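PDB 4GOQ: DUF1491 domain-containing protein, which is of unknown function, a small single-domain member of the DUF1491 family from Caulobacter crescentus for which no activity has been established. Local coordinates for residues A41-R44 with R45-T48; V68-F72 with E73-D77. One frame throughout, in Å; residues are numbered along the deposited sequence.

How the contacts relate
Contact 1 is the tip of the hairpin joining strands 37-43 and 48-56; contact 2 is the turn that leads the chain from the loop after strand 62-65 into helix 74-86. They follow one another along the chain, with centres about 12 Å apart, and touch through light packing: V42 CG1 lies 4.1 Å from E73 OE1, and T48 OG1 lies 4.1 Å from T71 CA. No active site is known. A glycerol, probably from the crystallisation liquor, is hydrogen-bonded by E73 and D77 of contact 2, whose carboxylates also pair with K40, while the V42 side chain of contact 1 lies about 6 Å from a bound glycerol.

Contact 1. Residues A41-R44 with R45-T48; sequences AVDR and REGT
D43 and T48 face each other as the last antiparallel, hydrogen-bonded pair of a beta hairpin, and R44 to G47 make the loop between them. D43 N donates to T48 O at 2.8 Å; in the other direction D43 O receives T48 N at 3.3 Å and, weakly, G47 N. Two residues thus face one, which makes a G1 beta bulge; G47 suits its place because its positive phi costs a residue without a side chain little.

The second set of bonds comes from the D43 side chain. With CG anti to the backbone N (chi1 -171°), the carboxylate leans over the loop, where D43 OD1 accepts E46 N at 3.0 Å in an almost linear bond (176°). The donor comes from above the carboxylate plane. R45 N adds a weak bond to the same oxygen. Water 1 lies 3.2 Å from D43 OD1 and can donate to it, though other acceptors compete for its protons. Aspartate fits here because its short side chain can reach back to the amides of its own turn.

Apolar contact is slight: T48 CG2 meets D43 CB at 4.0 Å on the sheet face that both side chains share.

Charge is less evenly matched. The carboxylates of E46 and D43 lie nearly parallel, their planes 9° apart, with E46 OE1 only 3.3 Å from D43 OD2. R45 does not reach across to neutralise them directly: its guanidinium forms a salt bridge with D99, although NE weakly donates to water 1. Besides the backbone pair, two amides of the loop, one of them weakly bound, converge on D43 OD1, while OD2 faces a like charge, which would probably make one of the two acids somewhat easier to protonate.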
loop_
_atom_site.group_PDB
_atom_site.type_symbol
_atom_site.label_atom_id
_atom_site.label_comp_id
_atom_site.label_asym_id
_atom_site.label_seq_id
_atom_site.Cartn_x
_atom_site.Cartn_y
_atom_site.Cartn_z
ATOM N N ALA A 41 3.315 -2.305 4.237
ATOM C CA ALA A 41 3.294 -3.708 4.649
ATOM C C ALA A 41 4.273 -3.900 5.802
ATOM O O ALA A 41 5.463 -3.672 5.640
ATOM C CB ALA A 41 3.647 -4.604 3.469
ATOM N N VAL A 42 3.756 -4.241 6.976
ATOM C CA VAL A 42 4.567 -4.390 8.185
ATOM C C VAL A 42 4.776 -5.867 8.456
ATOM O O VAL A 42 3.799 -6.620 8.535
ATOM C CB VAL A 42 3.931 -3.665 9.419
ATOM C CG1 VAL A 42 4.779 -3.864 10.685
ATOM C CG2 VAL A 42 3.722 -2.177 9.143
ATOM N N ASP A 43 6.056 -6.265 8.605
ATOM C CA ASP A 43 6.470 -7.631 8.929
ATOM C C ASP A 43 6.631 -7.681 10.432
ATOM O O ASP A 43 7.580 -7.107 10.983
ATOM C CB ASP A 43 7.756 -8.025 8.163
ATOM C CG ASP A 43 8.175 -9.500 8.250
ATOM O OD1 ASP A 43 7.886 -10.148 9.288
ATOM O OD2 ASP A 43 8.828 -9.994 7.290
ATOM N N ARG A 44 5.650 -8.299 11.105
ATOM C CA ARG A 44 5.601 -8.367 12.567
ATOM C C ARG A 44 6.763 -9.193 13.133
ATOM O O ARG A 44 7.307 -8.837 14.186
ATOM C CB ARG A 44 4.248 -8.938 13.058
ATOM C CG ARG A 44 3.001 -8.257 12.463
ATOM C CD ARG A 44 1.773 -8.478 13.332
ATOM N NE ARG A 44 0.614 -8.936 12.565
ATOM C CZ ARG A 44 0.249 -10.210 12.438
ATOM N NH1 ARG A 44 0.952 -11.172 13.024
ATOM N NH2 ARG A 44 -0.824 -10.533 11.725
ATOM N N ARG A 45 7.166 -10.260 12.416
ATOM C CA ARG A 45 8.259 -11.137 12.840
ATOM C C ARG A 45 9.629 -10.478 12.707
ATOM O O ARG A 45 10.398 -10.482 13.670
ATOM C CB ARG A 45 8.248 -12.446 12.051
ATOM C CG ARG A 45 7.710 -13.621 12.845
ATOM C CD ARG A 45 8.459 -14.900 12.514
ATOM N NE ARG A 45 8.101 -15.439 11.200
ATOM C CZ ARG A 45 7.098 -16.284 10.984
ATOM N NH1 ARG A 45 6.331 -16.690 11.989
ATOM N NH2 ARG A 45 6.850 -16.728 9.760
ATOM N N GLU A 46 9.949 -9.937 11.518
ATOM C CA GLU A 46 11.247 -9.322 11.248
ATOM C C GLU A 46 11.390 -7.923 11.875
ATOM O O GLU A 46 12.506 -7.387 11.928
ATOM C CB GLU A 46 11.499 -9.240 9.741
ATOM C CG GLU A 46 11.727 -10.582 9.066
ATOM C CD GLU A 46 12.165 -10.536 7.611
ATOM O OE1 GLU A 46 12.037 -9.465 6.971
ATOM O OE2 GLU A 46 12.622 -11.587 7.105
ATOM N N GLY A 47 10.275 -7.345 12.327
ATOM C CA GLY A 47 10.256 -6.009 12.913
ATOM C C GLY A 47 10.606 -4.948 11.887
ATOM O O GLY A 47 11.248 -3.942 12.215
ATOM N N THR A 48 10.206 -5.186 10.616
ATOM C CA THR A 48 10.507 -4.270 9.532
ATOM C C THR A 48 9.262 -3.949 8.700
ATOM O O THR A 48 8.232 -4.592 8.866
ATOM C CB THR A 48 11.624 -4.810 8.665
ATOM O OG1 THR A 48 12.075 -3.724 7.841
ATOM C CG2 THR A 48 11.192 -6.034 7.830
HETATM O O HOH W 1 8.492 -13.236 8.552
#

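Contact 2. Residues V68-F72 with E73-D77; sequences VRSTF and EPDLD
S70 OG reaches across to D75 of helix 74-86, and the same oxygen closes an ST turn by accepting the amide of F72. The hydroxyl is placed for both tasks by standing anti to the S70 backbone N (chi1 -175°): it donates to D75 OD2 at 2.7 Å, on the lone pair turned away from the other carboxylate oxygen, and receives F72 N at 3.0 Å. An alanine here would lose both bonds, and the D75 carboxylate would probably be freer to turn. D75 CG lies beside its own backbone N (chi1 -66°), which directs the carboxylate back at the loop, while D75 N itself donates to F72 O at 3.1 Å.

The F72 ring swings out over P74, whose CD sits above one ring face, 3.8 Å from the centroid and 18° off the normal, in a CH-pi contact. Proline suits its place near the head of the helix, its rigid ring offering C-H groups and needing no amide hydrogen. D75 OD2 lies at the ring edge. Deeper in, V68 CG1 rests on L76 CD2, both near strand 48-56. Water 2 links the two sides of the turn, accepting E73 N at 3.0 Å and donating weakly to T71 O.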
loop_
_atom_site.group_PDB
_atom_site.type_symbol
_atom_site.label_atom_id
_atom_site.label_comp_id
_atom_site.label_asym_id
_atom_site.label_seq_id
_atom_site.Cartn_x
_atom_site.Cartn_y
_atom_site.Cartn_z
ATOM N N VAL A 68 10.407 4.873 -1.069
ATOM C CA VAL A 68 11.279 5.110 0.088
ATOM C C VAL A 68 11.573 3.726 0.686
ATOM O O VAL A 68 10.694 2.857 0.676
ATOM C CB VAL A 68 10.673 6.111 1.123
ATOM C CG1 VAL A 68 9.287 5.663 1.576
ATOM C CG2 VAL A 68 11.607 6.333 2.334
ATOM N N ARG A 69 12.829 3.512 1.115
ATOM C CA ARG A 69 13.233 2.271 1.759
ATOM C C ARG A 69 13.899 2.614 3.048
ATOM O O ARG A 69 14.787 3.473 3.069
ATOM C CB ARG A 69 14.195 1.444 0.899
ATOM C CG ARG A 69 13.617 0.996 -0.425
ATOM C CD ARG A 69 14.734 0.389 -1.255
ATOM N NE ARG A 69 14.239 0.141 -2.603
ATOM C CZ ARG A 69 13.904 -1.050 -3.071
ATOM N NH1 ARG A 69 14.081 -2.137 -2.328
ATOM N NH2 ARG A 69 13.433 -1.173 -4.303
ATOM N N SER A 70 13.464 1.969 4.138
ATOM C CA SER A 70 14.057 2.190 5.443
ATOM C C SER A 70 13.678 1.080 6.412
ATOM O O SER A 70 12.517 0.679 6.465
ATOM C CB SER A 70 13.616 3.545 6.004
ATOM O OG SER A 70 14.278 3.823 7.229
ATOM N N THR A 71 14.627 0.661 7.249
ATOM C CA THR A 71 14.341 -0.292 8.330
ATOM C C THR A 71 13.748 0.469 9.542
ATOM O O THR A 71 13.317 -0.160 10.516
ATOM C CB THR A 71 15.596 -1.075 8.754
ATOM O OG1 THR A 71 16.610 -0.158 9.152
ATOM C CG2 THR A 71 16.094 -2.026 7.662
ATOM N N PHE A 72 13.718 1.821 9.460
ATOM C CA PHE A 72 13.182 2.704 10.514
ATOM C C PHE A 72 11.798 3.167 10.093
ATOM O O PHE A 72 11.650 4.044 9.236
ATOM C CB PHE A 72 14.142 3.872 10.772
ATOM C CG PHE A 72 13.871 4.569 12.086
ATOM C CD1 PHE A 72 14.102 3.924 13.295
ATOM C CD2 PHE A 72 13.357 5.860 12.113
ATOM C CE1 PHE A 72 13.850 4.573 14.512
ATOM C CE2 PHE A 72 13.109 6.511 13.331
ATOM C CZ PHE A 72 13.320 5.853 14.518
ATOM N N GLU A 73 10.765 2.487 10.626
ATOM C CA GLU A 73 9.362 2.657 10.236
ATOM C C GLU A 73 8.875 4.137 10.243
ATOM O O GLU A 73 8.165 4.529 9.302
ATOM C CB GLU A 73 8.458 1.797 11.110
ATOM C CG GLU A 73 7.094 1.599 10.479
ATOM C CD GLU A 73 6.134 0.806 11.334
ATOM O OE1 GLU A 73 6.513 -0.277 11.836
ATOM O OE2 GLU A 73 4.991 1.276 11.505
ATOM N N PRO A 74 9.266 4.998 11.214
ATOM C CA PRO A 74 8.782 6.392 11.161
ATOM C C PRO A 74 9.117 7.125 9.852
ATOM O O PRO A 74 8.380 8.037 9.505
ATOM C CB PRO A 74 9.455 7.034 12.363
ATOM C CG PRO A 74 9.533 5.911 13.354
ATOM C CD PRO A 74 9.968 4.743 12.490
ATOM N N ASP A 75 10.194 6.727 9.121
ATOM C CA ASP A 75 10.481 7.287 7.786
ATOM C C ASP A 75 9.347 6.969 6.781
ATOM O O ASP A 75 9.068 7.754 5.867
ATOM C CB ASP A 75 11.806 6.734 7.235
ATOM C CG ASP A 75 13.026 7.169 8.004
ATOM O OD1 ASP A 75 13.069 8.369 8.450
ATOM O OD2 ASP A 75 13.934 6.319 8.197
ATOM N N LEU A 76 8.714 5.805 6.929
ATOM C CA LEU A 76 7.603 5.410 6.031
ATOM C C LEU A 76 6.359 6.209 6.391
ATOM O O LEU A 76 5.672 6.686 5.495
ATOM C CB LEU A 76 7.318 3.900 6.069
ATOM C CG LEU A 76 8.551 2.968 5.920
ATOM C CD1 LEU A 76 8.099 1.516 5.859
ATOM C CD2 LEU A 76 9.376 3.308 4.674
ATOM N N ASP A 77 6.158 6.473 7.697
ATOM C CA ASP A 77 5.042 7.295 8.179
ATOM C C ASP A 77 5.258 8.738 7.741
ATOM O O ASP A 77 4.309 9.358 7.279
ATOM C CB ASP A 77 4.896 7.165 9.716
ATOM C CG ASP A 77 4.371 5.785 10.151
ATOM O OD1 ASP A 77 3.854 5.037 9.284
ATOM O OD2 ASP A 77 4.539 5.438 11.327
HETATM O O HOH W 2 11.262 0.902 13.078
#